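Local coordinates for protein hydrogenase-specific maturation endopeptidase (Thermococcus kodakarensis, PDB 5IJA) that probably acts as the endopeptidase that completes the maturation of a [NiFe] hydrogenase, thereby helping to activate that enzyme, at residues A[75-80]-A[112-117]; A[61-66]-A[82-87]. All coordinates share one frame; numbering follows the deposited sequence.

Contact 1: residues A[75-80]-A[112-117]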
ATOM      1  N   GLU A  75      -1.641   6.105 -14.003  1.00 40.70           N
ATOM      2  CA  GLU A  75      -1.177   5.087 -14.944  1.00 44.34           C
ATOM      3  C   GLU A  75       0.287   4.729 -14.686  1.00 42.70           C
ATOM      4  O   GLU A  75       0.726   3.616 -14.962  1.00 44.45           O
ATOM      5  CB  GLU A  75      -1.371   5.570 -16.381  1.00 44.45           C
ATOM      6  N   GLU A  76       1.025   5.681 -14.119  1.00 44.58           N
ATOM      7  CA  GLU A  76       2.429   5.501 -13.762  1.00 43.35           C
ATOM      8  C   GLU A  76       2.664   4.273 -12.885  1.00 45.36           C
ATOM      9  O   GLU A  76       3.708   3.638 -12.976  1.00 46.10           O
ATOM     10  CB  GLU A  76       2.946   6.756 -13.040  1.00 45.25           C
ATOM     11  CG  GLU A  76       4.460   6.796 -12.797  1.00 50.01           C
ATOM     12  CD  GLU A  76       4.876   7.877 -11.800  1.00 54.38           C
ATOM     13  OE1 GLU A  76       4.063   8.226 -10.912  1.00 52.05           O
ATOM     14  OE2 GLU A  76       6.018   8.380 -11.904  1.00 52.57           O
ATOM     15  N   ILE A  77       1.695   3.954 -12.023  1.00 42.65           N
ATOM     16  CA  ILE A  77       1.834   2.832 -11.094  1.00 41.52           C
ATOM     17  C   ILE A  77       2.096   1.535 -11.836  1.00 42.78           C
ATOM     18  O   ILE A  77       2.981   0.754 -11.470  1.00 39.03           O
ATOM     19  CB  ILE A  77       0.570   2.644 -10.224  1.00 39.57           C
ATOM     20  CG1 ILE A  77       0.309   3.877  -9.367  1.00 38.21           C
ATOM     21  CG2 ILE A  77       0.700   1.407  -9.342  1.00 35.83           C
ATOM     22  CD1 ILE A  77      -0.975   3.770  -8.566  1.00 34.68           C
ATOM     23  N   PHE A  78       1.322   1.316 -12.891  1.00 42.39           N
ATOM     24  CA  PHE A  78       1.377   0.051 -13.614  1.00 42.97           C
ATOM     25  C   PHE A  78       2.618  -0.011 -14.520  1.00 42.07           C
ATOM     26  O   PHE A  78       3.161  -1.086 -14.746  1.00 46.24           O
ATOM     27  CB  PHE A  78       0.079  -0.157 -14.401  1.00 42.50           C
ATOM     28  CG  PHE A  78      -1.159  -0.147 -13.525  1.00 49.91           C
ATOM     29  CD1 PHE A  78      -1.463  -1.235 -12.710  1.00 49.38           C
ATOM     30  CD2 PHE A  78      -1.997   0.957 -13.493  1.00 52.68           C
ATOM     31  CE1 PHE A  78      -2.592  -1.228 -11.888  1.00 48.14           C
ATOM     32  CE2 PHE A  78      -3.131   0.970 -12.674  1.00 54.27           C
ATOM     33  CZ  PHE A  78      -3.425  -0.125 -11.873  1.00 53.22           C
ATOM     34  N   GLU A  79       3.078   1.136 -15.006  1.00 44.81           N
ATOM     35  CA  GLU A  79       4.336   1.192 -15.761  1.00 42.68           C
ATOM     36  C   GLU A  79       5.526   0.857 -14.858  1.00 46.48           C
ATOM     37  O   GLU A  79       6.471   0.199 -15.277  1.00 48.05           O
ATOM     38  CB  GLU A  79       4.523   2.571 -16.394  1.00 46.78           C
ATOM     39  N   LYS A  80       5.514   1.359 -13.638  1.00 44.06           N
ATOM     40  CA  LYS A  80       6.546   1.068 -12.664  1.00 45.69           C
ATOM     41  C   LYS A  80       6.607  -0.358 -12.160  1.00 50.80           C
ATOM     42  O   LYS A  80       7.660  -0.909 -11.968  1.00 52.86           O
ATOM     43  CB  LYS A  80       6.455   2.019 -11.489  1.00 48.40           C
ATOM     44  CG  LYS A  80       6.627   3.468 -11.869  1.00 50.43           C
ATOM     45  CD  LYS A  80       8.040   3.759 -12.323  1.00 54.34           C
ATOM     46  CE  LYS A  80       8.228   5.228 -12.609  1.00 50.05           C
ATOM     47  NZ  LYS A  80       9.583   5.705 -12.234  1.00 58.98           N
ATOM     48  N   ILE A 112      -5.656   6.984  -7.757  1.00 31.11           N
ATOM     49  CA  ILE A 112      -4.913   5.927  -7.078  1.00 32.91           C
ATOM     50  C   ILE A 112      -3.453   6.303  -6.862  1.00 37.12           C
ATOM     51  O   ILE A 112      -2.778   6.742  -7.784  1.00 34.16           O
ATOM     52  CB  ILE A 112      -4.941   4.605  -7.859  1.00 32.96           C
ATOM     53  CG1 ILE A 112      -6.357   4.278  -8.338  1.00 39.03           C
ATOM     54  CG2 ILE A 112      -4.346   3.470  -6.998  1.00 35.01           C
ATOM     55  CD1 ILE A 112      -7.368   4.084  -7.228  1.00 35.99           C
ATOM     56  N   HIS A 113      -2.977   6.094  -5.638  1.00 30.22           N
ATOM     57  CA  HIS A 113      -1.594   6.337  -5.255  1.00 27.01           C
ATOM     58  C   HIS A 113      -0.990   5.068  -4.692  1.00 31.46           C
ATOM     59  O   HIS A 113      -1.682   4.296  -4.020  1.00 31.34           O
ATOM     60  CB  HIS A 113      -1.518   7.451  -4.199  1.00 29.59           C
ATOM     61  CG  HIS A 113      -1.808   8.813  -4.736  1.00 32.92           C
ATOM     62  ND1 HIS A 113      -0.812   9.705  -5.065  1.00 36.47           N
ATOM     63  CD2 HIS A 113      -2.977   9.439  -5.007  1.00 35.86           C
ATOM     64  CE1 HIS A 113      -1.352  10.818  -5.522  1.00 36.93           C
ATOM     65  NE2 HIS A 113      -2.665  10.689  -5.486  1.00 33.86           N
ATOM     66  N   PHE A 114       0.295   4.853  -4.953  1.00 26.05           N
ATOM     67  CA  PHE A 114       0.992   3.655  -4.486  1.00 28.84           C
ATOM     68  C   PHE A 114       2.225   4.111  -3.741  1.00 29.05           C
ATOM     69  O   PHE A 114       3.065   4.821  -4.280  1.00 31.64           O
ATOM     70  CB  PHE A 114       1.386   2.718  -5.653  1.00 27.29           C
ATOM     71  CG  PHE A 114       2.116   1.486  -5.219  1.00 28.83           C
ATOM     72  CD1 PHE A 114       3.499   1.490  -5.090  1.00 33.04           C
ATOM     73  CD2 PHE A 114       1.428   0.317  -4.930  1.00 33.21           C
ATOM     74  CE1 PHE A 114       4.177   0.355  -4.663  1.00 31.41           C
ATOM     75  CE2 PHE A 114       2.106  -0.835  -4.504  1.00 39.53           C
ATOM     76  CZ  PHE A 114       3.484  -0.810  -4.378  1.00 35.85           C
ATOM     77  N   ILE A 115       2.335   3.677  -2.490  1.00 28.87           N
ATOM     78  CA  ILE A 115       3.526   3.912  -1.698  1.00 28.54           C
ATOM     79  C   ILE A 115       4.176   2.571  -1.432  1.00 30.46           C
ATOM     80  O   ILE A 115       3.556   1.685  -0.827  1.00 31.41           O
ATOM     81  CB  ILE A 115       3.190   4.599  -0.368  1.00 29.05           C
ATOM     82  CG1 ILE A 115       2.391   5.874  -0.637  1.00 27.91           C
ATOM     83  CG2 ILE A 115       4.481   4.897   0.404  1.00 33.53           C
ATOM     84  CD1 ILE A 115       1.875   6.559   0.665  1.00 27.89           C
ATOM     85  N   GLY A 116       5.405   2.403  -1.911  1.00 31.75           N
ATOM     86  CA  GLY A 116       6.127   1.158  -1.728  1.00 32.53           C
ATOM     87  C   GLY A 116       7.306   1.313  -0.782  1.00 35.09           C
ATOM     88  O   GLY A 116       8.087   2.258  -0.903  1.00 37.60           O
ATOM     89  N   ILE A 117       7.418   0.393   0.165  1.00 31.53           N
ATOM     90  CA  ILE A 117       8.496   0.422   1.148  1.00 38.07           C
ATOM     91  C   ILE A 117       9.445  -0.727   0.863  1.00 42.65           C
ATOM     92  O   ILE A 117       9.057  -1.898   0.959  1.00 39.44           O
ATOM     93  CB  ILE A 117       7.959   0.318   2.585  1.00 33.89           C
ATOM     94  CG1 ILE A 117       6.960   1.445   2.863  1.00 36.07           C
ATOM     95  CG2 ILE A 117       9.108   0.352   3.601  1.00 39.50           C
ATOM     96  CD1 ILE A 117       6.065   1.172   4.069  1.00 38.65           C
TER

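Contact 2: residues A[61-66]-A[82-87]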
ATOM      1  N   SER A  61      13.043  -4.248  -4.577  1.00 57.81           N
ATOM      2  CA  SER A  61      13.702  -3.537  -5.651  1.00 57.98           C
ATOM      3  C   SER A  61      15.203  -3.758  -5.550  1.00 63.03           C
ATOM      4  O   SER A  61      15.721  -4.134  -4.491  1.00 59.47           O
ATOM      5  CB  SER A  61      13.370  -2.053  -5.597  1.00 60.05           C
ATOM      6  OG  SER A  61      14.067  -1.336  -6.596  1.00 60.68           O
ATOM      7  N   ASP A  62      15.898  -3.543  -6.658  1.00 65.07           N
ATOM      8  CA  ASP A  62      17.345  -3.687  -6.662  1.00 68.78           C
ATOM      9  C   ASP A  62      18.018  -2.411  -7.145  1.00 68.10           C
ATOM     10  O   ASP A  62      19.222  -2.231  -6.971  1.00 73.31           O
ATOM     11  CB  ASP A  62      17.751  -4.885  -7.509  1.00 71.94           C
ATOM     12  CG  ASP A  62      17.139  -6.172  -7.004  1.00 76.05           C
ATOM     13  OD1 ASP A  62      16.927  -6.283  -5.775  1.00 74.87           O
ATOM     14  OD2 ASP A  62      16.861  -7.073  -7.827  1.00 82.52           O
ATOM     15  N   LYS A  63      17.236  -1.527  -7.753  1.00 62.72           N
ATOM     16  CA  LYS A  63      17.717  -0.191  -8.068  1.00 67.14           C
ATOM     17  C   LYS A  63      17.868   0.593  -6.767  1.00 66.83           C
ATOM     18  O   LYS A  63      18.689   1.506  -6.667  1.00 66.14           O
ATOM     19  CB  LYS A  63      16.759   0.527  -9.030  1.00 70.07           C
ATOM     20  CG  LYS A  63      16.964   2.048  -9.130  1.00 69.46           C
ATOM     21  CD  LYS A  63      16.233   2.655 -10.325  1.00 73.24           C
ATOM     22  CE  LYS A  63      16.267   4.179 -10.288  1.00 75.42           C
ATOM     23  NZ  LYS A  63      15.006   4.794 -10.801  1.00 78.79           N
ATOM     24  N   LEU A  64      17.080   0.210  -5.765  1.00 62.51           N
ATOM     25  CA  LEU A  64      17.017   0.953  -4.518  1.00 59.61           C
ATOM     26  C   LEU A  64      17.450   0.100  -3.336  1.00 62.80           C
ATOM     27  O   LEU A  64      17.442  -1.130  -3.409  1.00 62.69           O
ATOM     28  CB  LEU A  64      15.601   1.481  -4.292  1.00 59.70           C
ATOM     29  CG  LEU A  64      15.009   2.378  -5.382  1.00 59.88           C
ATOM     30  CD1 LEU A  64      13.580   2.703  -5.036  1.00 61.86           C
ATOM     31  CD2 LEU A  64      15.804   3.659  -5.547  1.00 64.47           C
ATOM     32  N   LYS A  65      17.823   0.768  -2.246  1.00 58.59           N
ATOM     33  CA  LYS A  65      18.284   0.090  -1.040  1.00 57.75           C
ATOM     34  C   LYS A  65      17.141  -0.048  -0.039  1.00 54.28           C
ATOM     35  O   LYS A  65      16.184   0.711  -0.093  1.00 55.86           O
ATOM     36  CB  LYS A  65      19.456   0.854  -0.413  1.00 58.76           C
ATOM     37  N   PRO A  66      17.233  -1.023   0.872  1.00 50.87           N
ATOM     38  CA  PRO A  66      16.209  -1.223   1.901  1.00 52.45           C
ATOM     39  C   PRO A  66      15.875   0.020   2.720  1.00 53.61           C
ATOM     40  O   PRO A  66      16.755   0.805   3.078  1.00 51.01           O
ATOM     41  CB  PRO A  66      16.832  -2.290   2.796  1.00 54.80           C
ATOM     42  CG  PRO A  66      17.648  -3.104   1.855  1.00 56.34           C
ATOM     43  CD  PRO A  66      18.213  -2.124   0.856  1.00 56.98           C
ATOM     44  N   LYS A  82       5.933  -2.811 -13.668  1.00 52.13           N
ATOM     45  CA  LYS A  82       6.370  -3.701 -14.703  1.00 57.07           C
ATOM     46  C   LYS A  82       7.801  -4.131 -14.507  1.00 65.05           C
ATOM     47  O   LYS A  82       8.108  -5.307 -14.518  1.00 64.94           O
ATOM     48  CB  LYS A  82       6.206  -3.053 -16.049  1.00 52.82           C
ATOM     49  CG  LYS A  82       4.802  -3.211 -16.539  1.00 52.15           C
ATOM     50  CD  LYS A  82       4.632  -2.656 -17.919  1.00 56.01           C
ATOM     51  CE  LYS A  82       3.217  -2.882 -18.367  1.00 55.16           C
ATOM     52  NZ  LYS A  82       2.303  -2.211 -17.424  1.00 52.31           N
ATOM     53  N   ALA A  83       8.661  -3.173 -14.250  1.00 66.73           N
ATOM     54  CA  ALA A  83      10.067  -3.481 -14.164  1.00 71.29           C
ATOM     55  C   ALA A  83      10.639  -3.111 -12.813  1.00 72.27           C
ATOM     56  O   ALA A  83      11.181  -3.936 -12.084  1.00 74.46           O
ATOM     57  CB  ALA A  83      10.803  -2.731 -15.255  1.00 71.01           C
ATOM     58  N   GLU A  84      10.516  -1.849 -12.489  1.00 66.90           N
ATOM     59  CA  GLU A  84      11.226  -1.331 -11.362  1.00 65.54           C
ATOM     60  C   GLU A  84      10.858  -1.897 -10.023  1.00 62.93           C
ATOM     61  O   GLU A  84      11.706  -2.087  -9.201  1.00 59.07           O
ATOM     62  CB  GLU A  84      11.098   0.163 -11.348  1.00 70.10           C
ATOM     63  CG  GLU A  84      12.417   0.843 -11.175  1.00 73.98           C
ATOM     64  CD  GLU A  84      12.243   2.313 -11.071  1.00 77.98           C
ATOM     65  OE1 GLU A  84      11.677   2.900 -12.009  1.00 79.91           O
ATOM     66  OE2 GLU A  84      12.660   2.857 -10.043  1.00 80.89           O
ATOM     67  N   ILE A  85       9.592  -2.142  -9.789  1.00 59.90           N
ATOM     68  CA  ILE A  85       9.115  -2.390  -8.442  1.00 60.35           C
ATOM     69  C   ILE A  85       8.470  -3.733  -8.341  1.00 60.73           C
ATOM     70  O   ILE A  85       7.774  -4.107  -9.241  1.00 62.85           O
ATOM     71  CB  ILE A  85       8.026  -1.373  -8.059  1.00 57.12           C
ATOM     72  CG1 ILE A  85       8.517   0.071  -8.133  1.00 62.11           C
ATOM     73  CG2 ILE A  85       7.499  -1.627  -6.679  1.00 54.14           C
ATOM     74  CD1 ILE A  85      10.004   0.281  -7.987  1.00 64.63           C
ATOM     75  N   ARG A  86       8.655  -4.442  -7.246  1.00 57.93           N
ATOM     76  CA  ARG A  86       7.966  -5.714  -7.112  1.00 58.76           C
ATOM     77  C   ARG A  86       7.204  -5.857  -5.827  1.00 52.98           C
ATOM     78  O   ARG A  86       7.773  -6.066  -4.794  1.00 51.40           O
ATOM     79  CB  ARG A  86       8.934  -6.886  -7.283  1.00 51.92           C
ATOM     80  CG  ARG A  86      10.021  -6.567  -8.285  1.00 59.58           C
ATOM     81  CD  ARG A  86      11.042  -7.681  -8.415  1.00 66.80           C
ATOM     82  NE  ARG A  86      12.291  -7.174  -8.943  1.00 72.65           N
ATOM     83  CZ  ARG A  86      12.699  -7.303 -10.201  1.00 80.14           C
ATOM     84  NH1 ARG A  86      11.974  -7.951 -11.096  1.00 69.31           N
ATOM     85  NH2 ARG A  86      13.851  -6.780 -10.564  1.00 82.13           N
ATOM     86  N   SER A  87       5.885  -5.819  -5.923  1.00 57.92           N
ATOM     87  CA  SER A  87       5.075  -6.163  -4.786  1.00 50.38           C
ATOM     88  C   SER A  87       4.194  -7.263  -5.201  1.00 55.24           C
ATOM     89  O   SER A  87       3.246  -7.085  -5.928  1.00 53.15           O
ATOM     90  CB  SER A  87       4.250  -5.009  -4.310  1.00 51.28           C
ATOM     91  OG  SER A  87       3.406  -4.589  -5.294  1.00 53.59           O
TER

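Contact 1: residues A[75-80]-A[112-117]
I77 reaches from the short helix 76-80 onto 112-117 of strand 111-118 and carries the contact, mainly through its end methyl, showing how one branched side chain can seat a helical turn on a sheet. Its CD1 does most of the touching: it lies 3.7 Å from CG2 of I112 and 3.9 Å from CB of F114, two residues whose CB atoms project from the same side of the strand. The same methyl also lies 3.6 Å from the carbonyl O of I112, so it rests on backbone as well as on side chains. The conformation of I77 explains this reach. CG1 stands anti to the carbonyl carbon (chi1 -62°), and an extended second torsion (chi2 176°) carries CD1 outward to the strand, while the other branch, CG2, sits 4.0 Å from CB of F114. The two isoleucines run nearly perpendicular. The phenyl group of F114, with CG anti to its own backbone N (chi1 179°), leads away from the helix, leaving its CB as the nearest part of that side chain. The contact is buried and apolar. I77 also packs on F72 of strand 69-73, the antiparallel edge strand that pairs with 111-118; I112 and F114 reach strand 52-59 on the other flank, I112 meets M101 of helix 88-103, and H113 and I115 point to the opposite face, against helix 130-146.

Contact 2: residues A[61-66]-A[82-87]
K63 and E84 join two surface loops through a salt bridge that is also a hydrogen bond, NZ of K63 lying 3.1 Å from OE2 of E84. The lysine can be followed outward. From CB, which points toward the facing loop, the chain runs extended through CG to CD, with CG anti to the backbone N (chi1 164°). CD is the first atom to meet the glutamate, 3.6 Å from OE2; CE passes the same oxygen at 3.8 Å, and a bend at the last torsion (chi4 -144°) ends with NZ above the carboxylate plane, so that OE2 is approached 60° out of that plane. OE1 is 4.0 Å from NZ and forms a long, weak ion pair with K80. In the α/β fold of this family, the two loops follow strand 52-59 and helix 76-80, the second leading to S87, the N-cap of helix 88-103. Nearer the sheet, R86 makes a backbone hydrogen bond with L60, while OG of S61 comes to 3.6 Å from the carbonyl O of E84 and weakly accepts the backbone N-H groups of K63 and L64. At the exposed rim D62 and R86 approach almost perpendicularly, OD2 of the aspartate 4.1 Å from NH2 of the arginine, beyond salt-bridge range but probably still a mild attraction.

In the fold
From the N terminus, the chain lays down strand 3-8, helix 18-28 and strands 33-37 and 52-59, then enters the loop that supplies 61-66. It returns along strand 69-73, forms helix 76-80, and reaches 82-87, where contact 2 closes a short loop around that strand and helix. Helices 88-103 and 105-109 follow before strand 111-118 comes back beside strand 69-73 and contact 1 closes a longer loop. The closures cross, because 75-80 lies between the segments of contact 2 and 82-87 between those of contact 1. They touch: K80 O and I85 N make a probable hydrogen bond, and F114 packs near S87. Helix 76-80, held to the sheet by contact 1, runs on into the loop held by contact 2.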